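2,3-dimethylmalate lyase (Aspergillus niger, PDB 3FA3) belongs to the phosphoenolpyruvate phosphomutase family of TIM-barrel proteins and binds a manganese ion in its barrel. Local coordinates at residues A41-G46 and I235-F240; I84-T89 and A111-D116; E115-T120 and I158-S163. All coordinates share one frame; numbering follows the deposited sequence.

Contact 1: A41-G46 and I235-F240. With OAF (2,2-difluoro-3,3-dihydroxybutanedioic acid), chain V.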
loop_
_atom_site.group_PDB
_atom_site.type_symbol
_atom_site.label_atom_id
_atom_site.label_comp_id
_atom_site.label_asym_id
_atom_site.label_seq_id
_atom_site.Cartn_x
_atom_site.Cartn_y
_atom_site.Cartn_z
ATOM N N ALA B 41 15.456 -20.911 -9.253
ATOM C CA ALA B 41 15.654 -19.769 -8.328
ATOM C C ALA B 41 15.351 -18.518 -9.113
ATOM O O ALA B 41 15.595 -18.515 -10.302
ATOM C CB ALA B 41 17.096 -19.709 -7.853
ATOM N N LEU B 42 14.831 -17.480 -8.461
ATOM C CA LEU B 42 14.564 -16.172 -9.085
ATOM C C LEU B 42 15.280 -15.036 -8.329
ATOM O O LEU B 42 15.469 -15.130 -7.106
ATOM C CB LEU B 42 13.044 -15.875 -9.121
ATOM C CG LEU B 42 11.964 -16.825 -9.685
ATOM C CD1 LEU B 42 10.554 -16.227 -9.663
ATOM C CD2 LEU B 42 12.307 -17.205 -11.076
ATOM N N TYR B 43 15.668 -13.972 -9.044
ATOM C CA TYR B 43 16.220 -12.711 -8.427
ATOM C C TYR B 43 15.320 -11.482 -8.630
ATOM O O TYR B 43 15.065 -11.062 -9.788
ATOM C CB TYR B 43 17.628 -12.391 -8.934
ATOM C CG TYR B 43 18.153 -11.027 -8.508
ATOM C CD1 TYR B 43 18.604 -10.830 -7.217
ATOM C CD2 TYR B 43 18.222 -9.937 -9.407
ATOM C CE1 TYR B 43 19.080 -9.625 -6.809
ATOM C CE2 TYR B 43 18.710 -8.717 -8.996
ATOM C CZ TYR B 43 19.137 -8.580 -7.683
ATOM O OH TYR B 43 19.632 -7.411 -7.178
ATOM N N MET B 44 14.831 -10.901 -7.532
ATOM C CA MET B 44 14.087 -9.658 -7.678
ATOM C C MET B 44 15.038 -8.468 -7.820
ATOM O O MET B 44 15.693 -8.059 -6.857
ATOM C CB MET B 44 13.110 -9.415 -6.511
ATOM C CG MET B 44 12.254 -8.186 -6.729
ATOM S SD MET B 44 11.148 -7.726 -5.421
ATOM C CE MET B 44 12.088 -6.411 -4.652
ATOM N N THR B 45 15.095 -7.885 -8.999
ATOM C CA THR B 45 15.922 -6.720 -9.148
ATOM C C THR B 45 15.364 -5.449 -8.537
ATOM O O THR B 45 14.270 -4.999 -8.918
ATOM C CB THR B 45 16.255 -6.414 -10.618
ATOM O OG1 THR B 45 16.543 -5.021 -10.720
ATOM C CG2 THR B 45 15.124 -6.775 -11.582
ATOM N N GLY B 46 16.123 -4.871 -7.606
ATOM C CA GLY B 46 15.837 -3.524 -7.113
ATOM C C GLY B 46 15.582 -2.513 -8.249
ATOM O O GLY B 46 14.459 -1.946 -8.310
ATOM N N ILE B 235 26.323 -18.522 -6.271
ATOM C CA ILE B 235 25.165 -17.867 -6.876
ATOM C C ILE B 235 25.587 -16.901 -7.973
ATOM O O ILE B 235 26.405 -16.024 -7.730
ATOM C CB ILE B 235 24.329 -17.043 -5.828
ATOM C CG1 ILE B 235 23.847 -17.943 -4.683
ATOM C CG2 ILE B 235 23.113 -16.489 -6.498
ATOM C CD1 ILE B 235 23.863 -17.316 -3.291
ATOM N N ILE B 236 25.022 -17.063 -9.169
ATOM C CA ILE B 236 25.069 -16.015 -10.216
ATOM C C ILE B 236 23.676 -15.389 -10.516
ATOM O O ILE B 236 22.700 -16.113 -10.740
ATOM C CB ILE B 236 25.696 -16.551 -11.517
ATOM C CG1 ILE B 236 25.861 -15.404 -12.514
ATOM C CG2 ILE B 236 24.906 -17.797 -12.067
ATOM C CD1 ILE B 236 26.907 -15.622 -13.582
ATOM N N ILE B 237 23.580 -14.066 -10.473
ATOM C CA ILE B 237 22.361 -13.345 -10.876
ATOM C C ILE B 237 22.561 -12.519 -12.193
ATOM O O ILE B 237 23.662 -11.987 -12.503
ATOM C CB ILE B 237 21.766 -12.404 -9.751
ATOM C CG1 ILE B 237 22.798 -11.404 -9.220
ATOM C CG2 ILE B 237 21.243 -13.159 -8.628
ATOM C CD1 ILE B 237 22.199 -10.300 -8.331
ATOM N N PHE B 238 21.461 -12.384 -12.931
ATOM C CA PHE B 238 21.405 -11.549 -14.129
ATOM C C PHE B 238 20.223 -10.609 -13.994
ATOM O O PHE B 238 19.158 -10.896 -14.532
ATOM C CB PHE B 238 21.205 -12.391 -15.399
ATOM C CG PHE B 238 22.035 -13.653 -15.459
ATOM C CD1 PHE B 238 21.548 -14.841 -14.922
ATOM C CD2 PHE B 238 23.251 -13.660 -16.127
ATOM C CE1 PHE B 238 22.273 -16.027 -15.027
ATOM C CE2 PHE B 238 24.021 -14.819 -16.239
ATOM C CZ PHE B 238 23.538 -16.020 -15.683
ATOM N N PRO B 239 20.395 -9.508 -13.267
ATOM C CA PRO B 239 19.327 -8.578 -12.945
ATOM C C PRO B 239 18.401 -8.082 -14.111
ATOM O O PRO B 239 17.170 -7.974 -13.901
ATOM C CB PRO B 239 20.099 -7.432 -12.283
ATOM C CG PRO B 239 21.211 -8.168 -11.585
ATOM C CD PRO B 239 21.654 -9.106 -12.647
ATOM N N PHE B 240 18.966 -7.822 -15.313
ATOM C CA PHE B 240 18.160 -7.334 -16.444
ATOM C C PHE B 240 17.682 -8.389 -17.393
ATOM O O PHE B 240 17.299 -8.077 -18.526
ATOM C CB PHE B 240 18.824 -6.162 -17.168
ATOM C CG PHE B 240 19.065 -4.999 -16.245
ATOM C CD1 PHE B 240 18.070 -4.617 -15.331
ATOM C CD2 PHE B 240 20.277 -4.336 -16.214
ATOM C CE1 PHE B 240 18.286 -3.581 -14.409
ATOM C CE2 PHE B 240 20.527 -3.297 -15.306
ATOM C CZ PHE B 240 19.537 -2.915 -14.394
HETATM O O2 OAF V . 19.055 -5.423 -9.877
HETATM C C1 OAF V . 19.482 -4.559 -9.065
HETATM O O1 OAF V . 18.795 -3.679 -8.477
HETATM C C2 OAF V . 21.001 -4.577 -8.799
HETATM O O4 OAF V . 21.534 -5.864 -8.944
HETATM O O3 OAF V . 21.261 -4.153 -7.483
HETATM C C3 OAF V . 21.713 -3.748 -9.858
HETATM F F1 OAF V . 21.060 -2.588 -10.078
HETATM F F2 OAF V . 21.797 -4.565 -10.979
HETATM C C4 OAF V . 23.074 -3.279 -9.348
HETATM O O5 OAF V . 23.117 -2.465 -8.414
HETATM O O6 OAF V . 24.049 -3.755 -9.944
#

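Contact 2: I84-T89 and A111-D116. With MN (manganese (II) ion), chain U; OAF (2,2-difluoro-3,3-dihydroxybutanedioic acid), chain V.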
loop_
_atom_site.group_PDB
_atom_site.type_symbol
_atom_site.label_atom_id
_atom_site.label_comp_id
_atom_site.label_asym_id
_atom_site.label_seq_id
_atom_site.Cartn_x
_atom_site.Cartn_y
_atom_site.Cartn_z
ATOM N N ILE B 84 15.618 -14.525 -4.264
ATOM C CA ILE B 84 16.665 -13.665 -3.739
ATOM C C ILE B 84 16.251 -12.261 -4.059
ATOM O O ILE B 84 16.201 -11.860 -5.231
ATOM C CB ILE B 84 18.051 -13.887 -4.405
ATOM C CG1 ILE B 84 18.516 -15.309 -4.194
ATOM C CG2 ILE B 84 19.090 -12.930 -3.807
ATOM C CD1 ILE B 84 19.518 -15.748 -5.209
ATOM N N ALA B 85 15.959 -11.503 -3.018
ATOM C CA ALA B 85 15.378 -10.204 -3.217
ATOM C C ALA B 85 16.341 -9.072 -2.825
ATOM O O ALA B 85 16.980 -9.099 -1.747
ATOM C CB ALA B 85 14.142 -10.148 -2.451
ATOM N N ASP B 86 16.476 -8.098 -3.723
ATOM C CA ASP B 86 17.104 -6.818 -3.374
ATOM C C ASP B 86 16.477 -6.228 -2.071
ATOM O O ASP B 86 15.311 -6.442 -1.794
ATOM C CB ASP B 86 16.891 -5.863 -4.544
ATOM C CG ASP B 86 17.936 -4.767 -4.633
ATOM O OD1 ASP B 86 18.619 -4.474 -3.647
ATOM O OD2 ASP B 86 18.045 -4.182 -5.724
ATOM N N ALA B 87 17.285 -5.533 -1.263
ATOM C CA ALA B 87 16.861 -4.905 -0.002
ATOM C C ALA B 87 17.583 -3.587 0.106
ATOM O O ALA B 87 17.522 -2.910 1.120
ATOM C CB ALA B 87 17.222 -5.741 1.124
ATOM N N ASP B 88 18.273 -3.214 -0.960
ATOM C CA ASP B 88 18.901 -1.930 -1.038
ATOM C C ASP B 88 19.828 -1.713 0.124
ATOM O O ASP B 88 20.847 -2.350 0.180
ATOM C CB ASP B 88 17.832 -0.862 -1.145
ATOM C CG ASP B 88 17.265 -0.793 -2.554
ATOM O OD1 ASP B 88 18.064 -1.045 -3.559
ATOM O OD2 ASP B 88 16.028 -0.494 -2.639
ATOM N N THR B 89 19.522 -0.834 1.049
ATOM C CA THR B 89 20.381 -0.715 2.204
ATOM C C THR B 89 19.639 -1.074 3.475
ATOM O O THR B 89 20.231 -1.066 4.552
ATOM C CB THR B 89 21.033 0.700 2.361
ATOM O OG1 THR B 89 20.090 1.624 2.930
ATOM C CG2 THR B 89 21.570 1.239 1.036
ATOM N N ALA B 111 16.345 -15.227 0.276
ATOM C CA ALA B 111 17.578 -14.469 0.556
ATOM C C ALA B 111 17.343 -12.986 0.275
ATOM O O ALA B 111 16.464 -12.626 -0.530
ATOM C CB ALA B 111 18.701 -14.967 -0.326
ATOM N N PHE B 112 18.107 -12.114 0.917
ATOM C CA PHE B 112 18.075 -10.683 0.505
ATOM C C PHE B 112 19.452 -10.059 0.643
ATOM O O PHE B 112 20.266 -10.567 1.433
ATOM C CB PHE B 112 17.019 -9.907 1.310
ATOM C CG PHE B 112 17.319 -9.797 2.774
ATOM C CD1 PHE B 112 17.720 -8.590 3.318
ATOM C CD2 PHE B 112 17.222 -10.872 3.587
ATOM C CE1 PHE B 112 18.019 -8.448 4.645
ATOM C CE2 PHE B 112 17.532 -10.744 4.953
ATOM C CZ PHE B 112 17.924 -9.515 5.483
ATOM N N HIS B 113 19.747 -8.998 -0.095
ATOM C CA HIS B 113 21.104 -8.411 0.011
ATOM C C HIS B 113 21.117 -6.970 0.531
ATOM O O HIS B 113 20.228 -6.178 0.192
ATOM C CB HIS B 113 21.969 -8.602 -1.280
ATOM C CG HIS B 113 21.436 -7.926 -2.530
ATOM N ND1 HIS B 113 21.430 -6.553 -2.708
ATOM C CD2 HIS B 113 20.935 -8.447 -3.682
ATOM C CE1 HIS B 113 20.910 -6.261 -3.889
ATOM N NE2 HIS B 113 20.601 -7.390 -4.500
ATOM N N ILE B 114 22.123 -6.615 1.321
ATOM C CA ILE B 114 22.211 -5.289 1.916
ATOM C C ILE B 114 23.546 -4.634 1.548
ATOM O O ILE B 114 24.608 -5.178 1.812
ATOM C CB ILE B 114 22.067 -5.398 3.479
ATOM C CG1 ILE B 114 20.677 -5.910 3.863
ATOM C CG2 ILE B 114 22.326 -4.051 4.204
ATOM C CD1 ILE B 114 19.888 -4.864 4.688
ATOM N N GLU B 115 23.507 -3.443 0.974
ATOM C CA GLU B 115 24.745 -2.798 0.472
ATOM C C GLU B 115 25.275 -1.692 1.449
ATOM O O GLU B 115 24.584 -1.378 2.428
ATOM C CB GLU B 115 24.538 -2.304 -0.988
ATOM C CG GLU B 115 23.537 -1.102 -1.156
ATOM C CD GLU B 115 22.709 -1.166 -2.438
ATOM O OE1 GLU B 115 22.295 -2.272 -2.873
ATOM O OE2 GLU B 115 22.448 -0.100 -3.000
ATOM N N ASP B 116 26.463 -1.112 1.181
ATOM C CA ASP B 116 27.081 -0.076 2.052
ATOM C C ASP B 116 26.915 1.361 1.554
ATOM O O ASP B 116 27.623 2.298 1.928
ATOM C CB ASP B 116 28.561 -0.381 2.312
ATOM C CG ASP B 116 29.351 -0.610 1.037
ATOM O OD1 ASP B 116 28.772 -0.767 -0.056
ATOM O OD2 ASP B 116 30.583 -0.628 1.138
HETATM MN MN MN U . 19.762 -2.888 -6.751
HETATM O O2 OAF V . 19.055 -5.423 -9.877
HETATM C C1 OAF V . 19.482 -4.559 -9.065
HETATM O O1 OAF V . 18.795 -3.679 -8.477
HETATM C C2 OAF V . 21.001 -4.577 -8.799
HETATM O O4 OAF V . 21.534 -5.864 -8.944
HETATM O O3 OAF V . 21.261 -4.153 -7.483
HETATM C C3 OAF V . 21.713 -3.748 -9.858
HETATM F F1 OAF V . 21.060 -2.588 -10.078
HETATM F F2 OAF V . 21.797 -4.565 -10.979
HETATM C C4 OAF V . 23.074 -3.279 -9.348
HETATM O O5 OAF V . 23.117 -2.465 -8.414
HETATM O O6 OAF V . 24.049 -3.755 -9.944
HETATM O O HOH W 1 20.724 -3.084 -4.813
HETATM O O HOH W 2 18.024 -1.269 -6.457
HETATM O O HOH W 3 20.656 -1.059 -7.533
#

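Contact 3: E115-T120 and I158-S163. With OAF (2,2-difluoro-3,3-dihydroxybutanedioic acid), chain V.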
loop_
_atom_site.group_PDB
_atom_site.type_symbol
_atom_site.label_atom_id
_atom_site.label_comp_id
_atom_site.label_asym_id
_atom_site.label_seq_id
_atom_site.Cartn_x
_atom_site.Cartn_y
_atom_site.Cartn_z
ATOM N N GLU B 115 23.507 -3.443 0.974
ATOM C CA GLU B 115 24.745 -2.798 0.472
ATOM C C GLU B 115 25.275 -1.692 1.449
ATOM O O GLU B 115 24.584 -1.378 2.428
ATOM C CB GLU B 115 24.538 -2.304 -0.988
ATOM C CG GLU B 115 23.537 -1.102 -1.156
ATOM C CD GLU B 115 22.709 -1.166 -2.438
ATOM O OE1 GLU B 115 22.295 -2.272 -2.873
ATOM O OE2 GLU B 115 22.448 -0.100 -3.000
ATOM N N ASP B 116 26.463 -1.112 1.181
ATOM C CA ASP B 116 27.081 -0.076 2.052
ATOM C C ASP B 116 26.915 1.361 1.554
ATOM O O ASP B 116 27.623 2.298 1.928
ATOM C CB ASP B 116 28.561 -0.381 2.312
ATOM C CG ASP B 116 29.351 -0.610 1.037
ATOM O OD1 ASP B 116 28.772 -0.767 -0.056
ATOM O OD2 ASP B 116 30.583 -0.628 1.138
ATOM N N GLN B 117 25.937 1.529 0.705
ATOM C CA GLN B 117 25.621 2.860 0.208
ATOM C C GLN B 117 24.848 3.764 1.204
ATOM O O GLN B 117 24.221 3.318 2.177
ATOM C CB GLN B 117 24.876 2.747 -1.129
ATOM C CG GLN B 117 25.766 2.534 -2.336
ATOM C CD GLN B 117 25.005 2.669 -3.657
ATOM O OE1 GLN B 117 24.412 3.718 -3.956
ATOM N NE2 GLN B 117 25.012 1.594 -4.455
ATOM N N VAL B 118 24.924 5.057 0.955
ATOM C CA VAL B 118 23.946 5.992 1.507
ATOM C C VAL B 118 22.527 5.537 1.137
ATOM O O VAL B 118 22.345 4.811 0.167
ATOM C CB VAL B 118 24.272 7.352 0.960
ATOM C CG1 VAL B 118 23.106 7.944 0.192
ATOM C CG2 VAL B 118 24.864 8.211 2.044
ATOM N N GLN B 119 21.537 5.923 1.931
ATOM C CA GLN B 119 20.208 5.366 1.741
ATOM C C GLN B 119 19.561 5.836 0.382
ATOM O O GLN B 119 18.696 5.138 -0.191
ATOM C CB GLN B 119 19.315 5.607 2.951
ATOM C CG GLN B 119 17.791 5.633 2.557
ATOM C CD GLN B 119 16.812 5.299 3.717
ATOM O OE1 GLN B 119 16.943 5.754 4.899
ATOM N NE2 GLN B 119 15.806 4.501 3.368
ATOM N N THR B 120 20.032 6.970 -0.147
ATOM C CA THR B 120 19.717 7.378 -1.522
ATOM C C THR B 120 20.647 6.761 -2.548
ATOM O O THR B 120 21.438 7.465 -3.212
ATOM C CB THR B 120 19.716 8.907 -1.693
ATOM O OG1 THR B 120 20.739 9.507 -0.876
ATOM C CG2 THR B 120 18.349 9.452 -1.322
ATOM N N ILE B 158 22.612 -11.815 2.540
ATOM C CA ILE B 158 23.698 -11.495 1.592
ATOM C C ILE B 158 24.342 -10.090 1.835
ATOM O O ILE B 158 23.629 -9.058 1.848
ATOM C CB ILE B 158 23.201 -11.532 0.117
ATOM C CG1 ILE B 158 22.640 -12.911 -0.267
ATOM C CG2 ILE B 158 24.317 -11.036 -0.832
ATOM C CD1 ILE B 158 21.941 -12.932 -1.580
ATOM N N ALA B 159 25.673 -10.072 2.039
ATOM C CA ALA B 159 26.443 -8.825 2.238
ATOM C C ALA B 159 27.026 -8.227 0.930
ATOM O O ALA B 159 27.760 -8.890 0.172
ATOM C CB ALA B 159 27.537 -9.008 3.326
ATOM N N ARG B 160 26.699 -6.974 0.666
ATOM C CA ARG B 160 27.150 -6.391 -0.577
ATOM C C ARG B 160 27.950 -5.129 -0.295
ATOM O O ARG B 160 27.562 -4.319 0.566
ATOM C CB ARG B 160 25.963 -6.144 -1.558
ATOM C CG ARG B 160 26.275 -5.220 -2.796
ATOM C CD ARG B 160 25.096 -5.047 -3.770
ATOM N NE ARG B 160 25.212 -3.801 -4.548
ATOM C CZ ARG B 160 24.427 -3.415 -5.554
ATOM N NH1 ARG B 160 24.675 -2.289 -6.202
ATOM N NH2 ARG B 160 23.412 -4.159 -5.921
ATOM N N THR B 161 29.060 -4.970 -1.016
ATOM C CA THR B 161 29.715 -3.675 -1.040
ATOM C C THR B 161 29.723 -3.068 -2.444
ATOM O O THR B 161 29.874 -3.795 -3.444
ATOM C CB THR B 161 31.170 -3.724 -0.470
ATOM O OG1 THR B 161 31.690 -2.387 -0.281
ATOM C CG2 THR B 161 32.084 -4.505 -1.395
ATOM N N ASP B 162 29.581 -1.735 -2.481
ATOM C CA ASP B 162 29.724 -0.916 -3.680
ATOM C C ASP B 162 31.057 -0.157 -3.645
ATOM O O ASP B 162 31.291 0.822 -4.394
ATOM C CB ASP B 162 28.532 0.050 -3.796
ATOM C CG ASP B 162 27.222 -0.654 -4.270
ATOM O OD1 ASP B 162 26.953 -0.644 -5.480
ATOM O OD2 ASP B 162 26.465 -1.230 -3.452
ATOM N N SER B 163 31.951 -0.613 -2.790
ATOM C CA SER B 163 33.063 0.227 -2.396
ATOM C C SER B 163 34.237 0.103 -3.321
ATOM O O SER B 163 35.240 0.782 -3.118
ATOM C CB SER B 163 33.523 -0.107 -0.986
ATOM O OG SER B 163 33.885 -1.473 -0.918
HETATM O O2 OAF V . 19.055 -5.423 -9.877
HETATM C C1 OAF V . 19.482 -4.559 -9.065
HETATM O O1 OAF V . 18.795 -3.679 -8.477
HETATM C C2 OAF V . 21.001 -4.577 -8.799
HETATM O O4 OAF V . 21.534 -5.864 -8.944
HETATM O O3 OAF V . 21.261 -4.153 -7.483
HETATM C C3 OAF V . 21.713 -3.748 -9.858
HETATM F F1 OAF V . 21.060 -2.588 -10.078
HETATM F F2 OAF V . 21.797 -4.565 -10.979
HETATM C C4 OAF V . 23.074 -3.279 -9.348
HETATM O O5 OAF V . 23.117 -2.465 -8.414
HETATM O O6 OAF V . 24.049 -3.755 -9.944
#

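Contact 1: A41-G46 and I235-F240
Tyr43 meets Ile237 and Pro239 through carbon alone. The CD1 methyl of Ile237 sits over one face of the Tyr43 ring, 3.6 Å from its centroid and 15° off the normal, a CH-pi contact, while its CG2 methyl lies against the CB and CG end of the tyrosine. Pro239 CG approaches Tyr43 CE2 to 3.6 Å. Farther along, the methyl CG2 of Thr45 packs 3.3 Å from Pro239 O. Strands 42-44 and 235-238 are not sheet neighbours, since strand 20-25 runs between them, so these side chains meet inside the barrel.

The polar bonds converge on the ligand, 2,2-difluoro-3,3-dihydroxybutanedioic acid. With CG of Tyr43 anti to the backbone N (chi1 171°), the phenol extends to the ligand, and ligand O4 donates to Tyr43 OH at 3.0 Å. Thr45 OG1 donates to ligand O2 at 2.7 Å and, as an N-cap, also engages Gly48 N. Pro239 CB lies 3.3 Å from the same O2.

Apolar contact thus limits how the Tyr43 ring can tilt, while its hydroxyl, shared between His113 and the ligand, and that of Thr45 hold the ligand from the 41-46 side.

Contact 2: I84-T89 and A111-D116
Two first torsions bring Asp86 and His113 together: CG of Asp86 swings away from its own nitrogen (chi1 -155°), whereas CG of His113 stands between its backbone N and carbonyl carbon (chi1 63°), which folds the imidazole back over Asp86. Asp86 CA then lies over one face of the ring, and Asp86 OD1 comes 2.9 Å from His113 CE1, with carboxylate and ring planes 40° apart. His113 NE2 is hydrogen-bonded to Tyr43 OH.

The strands that carry them, 84-86 and 111-114, run parallel, the two ends of a beta-alpha-beta unit whose helix is 94-107. Ala85 N donates to Ala111 O at 2.8 Å, and Ala85 O accepts from His113 N. Farther along, in the loops, Glu115 N bonds to Asp88 O at 3.0 Å. Asp88 N meets Asp86 OD1 at 3.0 Å from above the carboxylate plane, closing an Asx turn.

Asp86 OD2 binds manganese at 2.4 Å; O1 and O3 of the ligand and three waters complete six oxygens. One of these waters donates to Asp86 OD1 (2.8 Å) and to Glu115 OE1 (2.6 Å), and another to Asp88 OD1.

Asp86 therefore holds the metal directly while Asp88 and Glu115 act through water, and Lys121, salt-bridged to both, probably offsets the gathered negative charge.

Contact 3: E115-T120 and I158-S163
Glu115 lays its carboxylate over one face of the Arg160 guanidinium at the C-terminal end of barrel strand 156-161, where TIM-barrel active sites lie. Glu115 OE1 sits above the centre of the group, with the two planes 28° apart. The ion pair to Arg160 NE is long, at 3.7 Å, and no N-H points at the oxygen, so the attraction is one of charge; OE2 pairs with Lys121.

The edge of the guanidinium does the directed bonding. Arg160, extended from CG to NE, reaches the ligand with NH1 to O5 and NH2 to O3, each at 2.7 Å. Asp162 grips the remaining side: NH1 to Asp162 OD1 at 2.9 Å is straight and in the guanidinium plane, and NE to Asp162 OD2 at 3.1 Å is tilted. This side-on salt bridge, part of a network with Glu115, should restrict the rotation of the ligand-binding arginine.

A further shell positions Asp162. Asp116 OD1 takes Asp162 N on its syn lone pair at 2.7 Å, and Asp116 OD2, also salt-bridged to Arg175, accepts from Thr161 OG1. That hydroxyl meets the oxygen from above, 36° out of the Asp116 carboxylate plane.

Strands 42-44, 83-86, 111-114 and 156-161 are consecutive neighbours in the parallel barrel sheet, so contacts 2 and 3 follow one another round it, their centres about 8 Å apart, sharing Glu115 and Asp116. Contact 1 joins strand 42-44 to the late strand 235-238, and contacts 2 and 3, in that order, lie within the chain loop it closes; its centre is about 11 Å from that of contact 2 and about 17 Å from that of contact 3. Backbone bonding joins the neighbours, probably with Met44 N to Ile84 O (2.8 Å) and Ile114 N to Ile158 O (2.9 Å). All three touch the same bound ligand, so segments scattered through the sequence build a single pocket, with the manganese held from contact 2.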